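Local coordinates for ABC transporter, substrate binding protein (Agrobacterium tumefaciens, PDB 3C9H), which probably captures a solute in the periplasm and delivers it to an ABC transporter for uptake, and binds a magnesium ion, at residues 114-119 with 125-130; 189-192 with 197-200; 211-216 with 226-231. One frame throughout, in Å; residues are numbered along the deposited sequence.

Contact 1 of 3, residues 114-119 with 125-130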
loop_
_atom_site.group_PDB
_atom_site.type_symbol
_atom_site.label_atom_id
_atom_site.label_comp_id
_atom_site.label_asym_id
_atom_site.label_seq_id
_atom_site.Cartn_x
_atom_site.Cartn_y
_atom_site.Cartn_z
ATOM N N ALA A 114 19.001 -13.209 8.223
ATOM C CA ALA A 114 18.715 -13.775 9.550
ATOM C C ALA A 114 17.307 -14.340 9.670
ATOM O O ALA A 114 17.135 -15.485 10.014
ATOM C CB ALA A 114 18.923 -12.674 10.611
ATOM N N MET A 115 16.302 -13.518 9.380
ATOM C CA MET A 115 14.912 -13.962 9.503
ATOM C C MET A 115 14.338 -14.663 8.258
ATOM O O MET A 115 13.152 -14.994 8.248
ATOM C CB MET A 115 14.020 -12.777 9.907
ATOM C CG MET A 115 14.149 -12.343 11.375
ATOM S SD MET A 115 13.526 -13.611 12.523
ATOM C CE MET A 115 11.829 -13.908 11.878
ATOM N N SER A 116 15.150 -14.905 7.222
ATOM C CA SER A 116 14.620 -15.432 5.954
ATOM C C SER A 116 13.891 -16.771 6.080
ATOM O O SER A 116 12.740 -16.903 5.668
ATOM C CB SER A 116 15.717 -15.540 4.891
ATOM O OG SER A 116 16.201 -14.266 4.533
ATOM N N ALA A 117 14.560 -17.763 6.658
ATOM C CA ALA A 117 13.990 -19.109 6.717
ATOM C C ALA A 117 12.698 -19.161 7.559
ATOM O O ALA A 117 11.793 -19.913 7.244
ATOM C CB ALA A 117 15.024 -20.094 7.244
ATOM N N ARG A 118 12.616 -18.346 8.604
ATOM C CA ARG A 118 11.440 -18.315 9.482
ATOM C C ARG A 118 10.357 -17.305 9.100
ATOM O O ARG A 118 9.314 -17.234 9.759
ATOM C CB ARG A 118 11.900 -18.066 10.903
ATOM C CG ARG A 118 12.580 -19.310 11.445
ATOM C CD ARG A 118 12.677 -19.269 12.888
ATOM N NE ARG A 118 13.884 -18.598 13.270
ATOM C CZ ARG A 118 14.956 -19.195 13.803
ATOM N NH1 ARG A 118 14.997 -20.497 14.041
ATOM N NH2 ARG A 118 16.007 -18.460 14.105
ATOM N N TRP A 119 10.603 -16.537 8.041
ATOM C CA TRP A 119 9.626 -15.563 7.554
ATOM C C TRP A 119 8.428 -16.340 7.036
ATOM O O TRP A 119 8.609 -17.377 6.411
ATOM C CB TRP A 119 10.225 -14.689 6.448
ATOM C CG TRP A 119 9.496 -13.367 6.354
ATOM C CD1 TRP A 119 8.700 -12.950 5.356
ATOM C CD2 TRP A 119 9.487 -12.345 7.343
ATOM N NE1 TRP A 119 8.179 -11.705 5.645
ATOM C CE2 TRP A 119 8.663 -11.302 6.862
ATOM C CE3 TRP A 119 10.105 -12.192 8.580
ATOM C CZ2 TRP A 119 8.429 -10.152 7.589
ATOM C CZ3 TRP A 119 9.875 -11.031 9.301
ATOM C CH2 TRP A 119 9.059 -10.031 8.804
ATOM N N TRP A 125 9.018 -14.628 -1.495
ATOM C CA TRP A 125 9.330 -15.162 -2.826
ATOM C C TRP A 125 10.856 -15.275 -2.992
ATOM O O TRP A 125 11.545 -14.272 -3.120
ATOM C CB TRP A 125 8.756 -14.283 -3.949
ATOM C CG TRP A 125 8.881 -14.919 -5.326
ATOM C CD1 TRP A 125 8.114 -15.932 -5.829
ATOM C CD2 TRP A 125 9.842 -14.599 -6.363
ATOM N NE1 TRP A 125 8.530 -16.259 -7.099
ATOM C CE2 TRP A 125 9.588 -15.463 -7.446
ATOM C CE3 TRP A 125 10.912 -13.696 -6.460
ATOM C CZ2 TRP A 125 10.347 -15.429 -8.638
ATOM C CZ3 TRP A 125 11.666 -13.658 -7.650
ATOM C CH2 TRP A 125 11.380 -14.513 -8.713
ATOM N N ARG A 126 11.360 -16.506 -2.924
ATOM C CA ARG A 126 12.762 -16.832 -3.222
ATOM C C ARG A 126 13.815 -16.047 -2.482
ATOM O O ARG A 126 14.874 -15.767 -3.044
ATOM C CB ARG A 126 13.016 -16.669 -4.712
ATOM C CG ARG A 126 12.129 -17.539 -5.543
ATOM C CD ARG A 126 12.661 -17.602 -6.932
ATOM N NE ARG A 126 11.894 -18.533 -7.738
ATOM C CZ ARG A 126 11.862 -18.533 -9.073
ATOM N NH1 ARG A 126 12.536 -17.628 -9.791
ATOM N NH2 ARG A 126 11.117 -19.435 -9.691
ATOM N N ASN A 127 13.544 -15.734 -1.215
ATOM C CA ASN A 127 14.466 -14.954 -0.367
ATOM C C ASN A 127 14.846 -13.610 -1.016
ATOM O O ASN A 127 15.852 -12.995 -0.660
ATOM C CB ASN A 127 15.718 -15.784 -0.045
ATOM C CG ASN A 127 15.573 -16.647 1.211
ATOM O OD1 ASN A 127 16.582 -17.033 1.808
ATOM N ND2 ASN A 127 14.353 -16.954 1.607
ATOM N N THR A 128 13.978 -13.143 -1.908
ATOM C CA THR A 128 14.250 -11.999 -2.773
ATOM C C THR A 128 13.273 -10.838 -2.542
ATOM O O THR A 128 13.708 -9.719 -2.277
ATOM C CB THR A 128 14.230 -12.428 -4.269
ATOM O OG1 THR A 128 15.245 -13.415 -4.479
ATOM C CG2 THR A 128 14.541 -11.227 -5.194
ATOM N N ALA A 129 11.972 -11.121 -2.685
ATOM C CA ALA A 129 10.868 -10.216 -2.368
ATOM C C ALA A 129 10.142 -10.682 -1.102
ATOM O O ALA A 129 9.689 -11.855 -1.004
ATOM C CB ALA A 129 9.880 -10.183 -3.523
ATOM N N TYR A 130 10.053 -9.787 -0.129
ATOM C CA TYR A 130 9.436 -10.074 1.151
ATOM C C TYR A 130 8.261 -9.153 1.427
ATOM O O TYR A 130 8.398 -7.920 1.374
ATOM C CB TYR A 130 10.456 -9.876 2.269
ATOM C CG TYR A 130 11.668 -10.788 2.221
ATOM C CD1 TYR A 130 11.661 -11.981 2.906
ATOM C CD2 TYR A 130 12.840 -10.429 1.533
ATOM C CE1 TYR A 130 12.774 -12.838 2.903
ATOM C CE2 TYR A 130 13.956 -11.282 1.520
ATOM C CZ TYR A 130 13.910 -12.479 2.213
ATOM O OH TYR A 130 14.975 -13.321 2.244
#
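Y130 reaches from strand 129-131 into the loop 114-119 and meets two of its side chains in turn. Its CG stands anti to the carbonyl carbon (chi1 -62°), which sends the ring toward that loop. Beyond CB, the first ring atom to touch is CD1, 4.0 Å from CD1 of W119. Here the edge of the tyrosine points at the five-membered ring of the indole: the two form a T-shaped pair, with planes at 84° and centroids 5.7 Å apart. Further out, CZ of Y130 passes 3.7 Å from OG of S116. At the tip, the S116 hydroxyl donates a hydrogen bond of 2.8 Å from OG to OH of Y130, approaching obliquely to the ring plane. A small serine suits this place because its hydroxyl sits close to the backbone, which here is folded by a type I turn from S116 to W119; the same OG is hydrogen-bonded to the backbone N of L113. Tryptophan suits its place as a flat apolar ring that also has an N-H, used on the carbonyl of A131. M285 of helix 274-285 touches both aromatic side chains. The Y130 hydroxyl takes the S116 bond while also bonded to the carbonyl of S111, a polar link at the end of a packed ring that fixes where the ring tip lies.

Contact 2 of 3, residues 189-192 with 197-200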
loop_
_atom_site.group_PDB
_atom_site.type_symbol
_atom_site.label_atom_id
_atom_site.label_comp_id
_atom_site.label_asym_id
_atom_site.label_seq_id
_atom_site.Cartn_x
_atom_site.Cartn_y
_atom_site.Cartn_z
ATOM N N SER A 189 -7.890 -5.059 -9.069
ATOM C CA SER A 189 -7.704 -6.389 -9.659
ATOM C C SER A 189 -8.147 -7.490 -8.668
ATOM O O SER A 189 -8.740 -8.515 -9.078
ATOM C CB SER A 189 -6.268 -6.569 -10.170
ATOM O OG SER A 189 -5.354 -6.855 -9.118
ATOM N N ARG A 190 -7.941 -7.242 -7.368
ATOM C CA ARG A 190 -8.412 -8.155 -6.337
ATOM C C ARG A 190 -9.940 -8.100 -6.148
ATOM O O ARG A 190 -10.569 -9.134 -5.952
ATOM C CB ARG A 190 -7.704 -7.898 -5.008
ATOM C CG ARG A 190 -6.183 -7.944 -5.060
ATOM C CD ARG A 190 -5.652 -9.215 -5.696
ATOM N NE ARG A 190 -5.744 -10.362 -4.797
ATOM C CZ ARG A 190 -5.416 -11.608 -5.144
ATOM N NH1 ARG A 190 -4.990 -11.875 -6.381
ATOM N NH2 ARG A 190 -5.508 -12.597 -4.252
ATOM N N ASP A 191 -10.517 -6.898 -6.170
ATOM C CA ASP A 191 -11.976 -6.739 -6.142
ATOM C C ASP A 191 -12.640 -7.581 -7.255
ATOM O O ASP A 191 -13.606 -8.290 -7.023
ATOM C CB ASP A 191 -12.358 -5.273 -6.354
ATOM C CG ASP A 191 -12.215 -4.424 -5.111
ATOM O OD1 ASP A 191 -12.169 -4.968 -3.985
ATOM O OD2 ASP A 191 -12.189 -3.183 -5.263
ATOM N N GLN A 192 -12.113 -7.473 -8.467
ATOM C CA GLN A 192 -12.596 -8.268 -9.594
ATOM C C GLN A 192 -12.569 -9.782 -9.331
ATOM O O GLN A 192 -13.466 -10.490 -9.788
ATOM C CB GLN A 192 -11.793 -7.953 -10.849
ATOM C CG GLN A 192 -12.546 -8.361 -12.124
ATOM C CD GLN A 192 -11.730 -8.171 -13.369
ATOM O OE1 GLN A 192 -10.523 -8.397 -13.360
ATOM N NE2 GLN A 192 -12.381 -7.742 -14.456
ATOM N N ASP A 197 -19.694 -8.855 -9.486
ATOM C CA ASP A 197 -20.356 -7.598 -9.842
ATOM C C ASP A 197 -19.679 -6.350 -9.235
ATOM O O ASP A 197 -20.359 -5.419 -8.770
ATOM C CB ASP A 197 -21.834 -7.664 -9.431
ATOM C CG ASP A 197 -22.692 -6.648 -10.162
ATOM O OD1 ASP A 197 -22.334 -6.284 -11.302
ATOM O OD2 ASP A 197 -23.722 -6.208 -9.601
ATOM N N ILE A 198 -18.344 -6.312 -9.257
ATOM C CA ILE A 198 -17.634 -5.086 -8.896
ATOM C C ILE A 198 -17.971 -3.966 -9.868
ATOM O O ILE A 198 -17.910 -2.785 -9.517
ATOM C CB ILE A 198 -16.070 -5.278 -8.849
ATOM C CG1 ILE A 198 -15.383 -4.034 -8.266
ATOM C CG2 ILE A 198 -15.504 -5.561 -10.225
ATOM C CD1 ILE A 198 -15.890 -3.612 -6.899
ATOM N N TRP A 199 -18.331 -4.334 -11.096
ATOM C CA TRP A 199 -18.586 -3.336 -12.130
ATOM C C TRP A 199 -19.836 -2.504 -11.849
ATOM O O TRP A 199 -19.884 -1.328 -12.191
ATOM C CB TRP A 199 -18.622 -4.003 -13.515
ATOM C CG TRP A 199 -17.328 -4.692 -13.756
ATOM C CD1 TRP A 199 -17.076 -6.030 -13.702
ATOM C CD2 TRP A 199 -16.080 -4.055 -13.991
ATOM N NE1 TRP A 199 -15.745 -6.266 -13.930
ATOM C CE2 TRP A 199 -15.110 -5.067 -14.110
ATOM C CE3 TRP A 199 -15.686 -2.719 -14.123
ATOM C CZ2 TRP A 199 -13.770 -4.788 -14.353
ATOM C CZ3 TRP A 199 -14.365 -2.444 -14.371
ATOM C CH2 TRP A 199 -13.418 -3.478 -14.481
ATOM N N SER A 200 -20.822 -3.097 -11.189
ATOM C CA SER A 200 -21.967 -2.313 -10.711
ATOM C C SER A 200 -21.508 -1.230 -9.717
ATOM O O SER A 200 -22.012 -0.095 -9.749
ATOM C CB SER A 200 -23.044 -3.214 -10.096
ATOM O OG SER A 200 -22.554 -3.889 -8.944
#
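I198 lays its longer branch across D191 and its methyl branch against the backbone of Q192. CG1 lies anti to the backbone N (chi1 -171°), which carries it to within 3.8 Å of CB of D191; CD1 continues along the same side chain and stays 3.9 Å from that CB. The two side chains cross at about a right angle. Their nearest contacts are to the aspartate CB, with OD2 of D191 a little further, 4.1 Å from CD1 of I198. CG2 turns the other way and comes 4.0 Å from CA of Q192. A beta-branched residue suits this place because its two arms reach successive residues of the facing helix. The carboxylate of D191 has its own partners beyond the isoleucine: OD2 is hydrogen-bonded to the hydroxyl of Y232, on strand 230-235, and OD1 to that of Y257, so a buried acidic group is satisfied by two tyrosines. The contact belongs to a short connection between consecutive helices 183-194 and 198-207, whose facing ends are packed together by van der Waals contacts, one of them to a backbone CA. On the flank of this connection Q192, extended beyond CG, brings its amide to the rim of the W199 indole. NE2 lies near the plane of the ring, 3.3 Å from CZ2, and the amide and ring planes are 70° apart. CG2 of I198 rests on one face of the same indole, 3.7 Å above its plane and toward the rim. R347 of helix 338-353 makes a cation-pi interaction with W199, and L344 of that helix touches both Q192 and W199. The length of glutamine carries its amide to the indole edge, and the partly exposed position suits a polar end.

Contact 3 of 3, residues 211-216 with 226-231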
loop_
_atom_site.group_PDB
_atom_site.type_symbol
_atom_site.label_atom_id
_atom_site.label_comp_id
_atom_site.label_asym_id
_atom_site.label_seq_id
_atom_site.Cartn_x
_atom_site.Cartn_y
_atom_site.Cartn_z
ATOM N N LYS A 211 -14.431 11.265 -7.995
ATOM C CA LYS A 211 -13.150 11.884 -8.271
ATOM C C LYS A 211 -12.046 10.904 -7.927
ATOM O O LYS A 211 -12.104 10.240 -6.893
ATOM C CB LYS A 211 -12.989 13.137 -7.437
ATOM C CG LYS A 211 -14.162 14.130 -7.658
ATOM C CD LYS A 211 -13.707 15.552 -7.501
ATOM C CE LYS A 211 -14.789 16.520 -7.999
ATOM N NZ LYS A 211 -15.439 15.983 -9.244
ATOM N N VAL A 212 -11.035 10.824 -8.779
ATOM C CA VAL A 212 -9.980 9.811 -8.610
ATOM C C VAL A 212 -8.622 10.461 -8.374
ATOM O O VAL A 212 -8.269 11.483 -9.000
ATOM C CB VAL A 212 -9.952 8.816 -9.781
ATOM C CG1 VAL A 212 -11.276 8.039 -9.888
ATOM C CG2 VAL A 212 -9.647 9.509 -11.059
ATOM N N TYR A 213 -7.852 9.889 -7.453
ATOM C CA TYR A 213 -6.581 10.456 -7.045
ATOM C C TYR A 213 -5.515 9.351 -7.018
ATOM O O TYR A 213 -5.837 8.158 -6.893
ATOM C CB TYR A 213 -6.682 11.081 -5.635
ATOM C CG TYR A 213 -7.584 12.290 -5.593
ATOM C CD1 TYR A 213 -7.048 13.581 -5.718
ATOM C CD2 TYR A 213 -8.955 12.153 -5.505
ATOM C CE1 TYR A 213 -7.863 14.697 -5.714
ATOM C CE2 TYR A 213 -9.794 13.282 -5.524
ATOM C CZ TYR A 213 -9.235 14.538 -5.635
ATOM O OH TYR A 213 -10.026 15.664 -5.644
ATOM N N SER A 214 -4.264 9.776 -7.064
ATOM C CA SER A 214 -3.135 8.872 -7.046
ATOM C C SER A 214 -2.731 8.459 -5.625
ATOM O O SER A 214 -1.982 7.513 -5.466
ATOM C CB SER A 214 -1.955 9.504 -7.788
ATOM O OG SER A 214 -1.404 10.619 -7.065
ATOM N N THR A 215 -3.219 9.162 -4.586
ATOM C CA THR A 215 -2.789 8.872 -3.228
ATOM C C THR A 215 -3.958 8.799 -2.229
ATOM O O THR A 215 -4.962 9.483 -2.379
ATOM C CB THR A 215 -1.754 9.912 -2.785
ATOM O OG1 THR A 215 -2.395 11.189 -2.627
ATOM C CG2 THR A 215 -0.561 10.002 -3.837
ATOM N N SER A 216 -3.812 7.958 -1.205
ATOM C CA SER A 216 -4.774 7.910 -0.116
ATOM C C SER A 216 -4.772 9.226 0.608
ATOM O O SER A 216 -5.838 9.719 0.983
ATOM C CB SER A 216 -4.473 6.780 0.876
ATOM O OG SER A 216 -5.001 5.543 0.441
ATOM N N GLY A 226 -14.627 17.391 4.895
ATOM C CA GLY A 226 -15.982 17.318 4.392
ATOM C C GLY A 226 -16.182 17.689 2.952
ATOM O O GLY A 226 -17.309 17.658 2.505
ATOM N N ARG A 227 -15.117 18.007 2.202
ATOM C CA ARG A 227 -15.269 18.182 0.747
ATOM C C ARG A 227 -15.853 16.921 0.105
ATOM O O ARG A 227 -16.679 17.005 -0.817
ATOM C CB ARG A 227 -13.940 18.538 0.072
ATOM C CG ARG A 227 -13.536 20.011 0.225
ATOM C CD ARG A 227 -12.145 20.274 -0.331
ATOM N NE ARG A 227 -11.127 19.872 0.631
ATOM C CZ ARG A 227 -9.813 19.938 0.426
ATOM N NH1 ARG A 227 -9.330 20.360 -0.727
ATOM N NH2 ARG A 227 -8.979 19.568 1.389
ATOM N N PHE A 228 -15.421 15.764 0.629
ATOM C CA PHE A 228 -15.917 14.460 0.238
ATOM C C PHE A 228 -16.585 13.812 1.419
ATOM O O PHE A 228 -16.146 13.979 2.540
ATOM C CB PHE A 228 -14.749 13.552 -0.181
ATOM C CG PHE A 228 -14.043 13.985 -1.449
ATOM C CD1 PHE A 228 -14.664 14.763 -2.407
ATOM C CD2 PHE A 228 -12.755 13.527 -1.706
ATOM C CE1 PHE A 228 -14.000 15.130 -3.575
ATOM C CE2 PHE A 228 -12.085 13.892 -2.873
ATOM C CZ PHE A 228 -12.715 14.695 -3.803
ATOM N N VAL A 229 -17.632 13.041 1.167
ATOM C CA VAL A 229 -18.333 12.343 2.251
ATOM C C VAL A 229 -17.868 10.884 2.413
ATOM O O VAL A 229 -17.980 10.315 3.488
ATOM C CB VAL A 229 -19.839 12.401 2.024
ATOM C CG1 VAL A 229 -20.290 13.878 1.974
ATOM C CG2 VAL A 229 -20.254 11.623 0.762
ATOM N N LEU A 230 -17.356 10.290 1.336
ATOM C CA LEU A 230 -16.936 8.884 1.323
ATOM C C LEU A 230 -15.689 8.685 0.460
ATOM O O LEU A 230 -15.557 9.291 -0.612
ATOM C CB LEU A 230 -18.042 7.985 0.742
ATOM C CG LEU A 230 -19.231 7.597 1.621
ATOM C CD1 LEU A 230 -20.358 7.052 0.735
ATOM C CD2 LEU A 230 -18.831 6.588 2.695
ATOM N N GLY A 231 -14.796 7.812 0.917
ATOM C CA GLY A 231 -13.728 7.271 0.076
ATOM C C GLY A 231 -13.757 5.749 0.039
ATOM O O GLY A 231 -14.117 5.087 1.028
#
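The F228 ring presents its edge to both partners in segment 211-216: OH and CZ of Y213 lie near its plane, and so does CD of K211. Neither aromatic ring sits over the face of the other. They approach from opposite directions and meet rim to rim, with planes at 59° and centroids 5.9 Å apart. The closest atoms are Y213 OH and F228 CZ at 3.4 Å, followed by CE2 of each ring at 3.6 Å. K211 crosses the phenylalanine at about a right angle. Its aliphatic CD is 3.9 Å from F228 CZ. Lysine thus suits an exposed margin, offering methylenes to the ring, its amino group leading away from the phenylalanine, whereas the wholly apolar F228 is buried against A174. Tyrosine suits a partly exposed position, its ring packing on F228. R222 of helix 216-224 touches both aromatic rings. T215 caps the start of this helix through OG1, which accepts from the backbone N of A218. The contact joins strand 211-213 to the loop entering strand 230-235, with helix 216-224 between; both strands run parallel to strand 173-176, on its two sides, a beta-alpha-beta arrangement as in the alpha/beta lobes of periplasmic binding proteins.

In the fold
From the N terminus, the chain first closes contact 1, where the hairpin of strands 124-125 and 129-131 returns to the loop that follows strand 108-109. Contact 2 follows, closing the short turn between helices 183-194 and 198-207. The second of these helices leads straight into strand 211-213, where contact 3 opens; its loop is longer and holds helix 216-224. The three are in series, so none nests in or crosses another. Contacts 1 and 3 lie about 36 Å apart between centres, on opposite sides of the chain's centre. A loop is thus tied to a hairpin strand, one helix end to the next helix start, and strand 211-213 to the lead-in of strand 230-235.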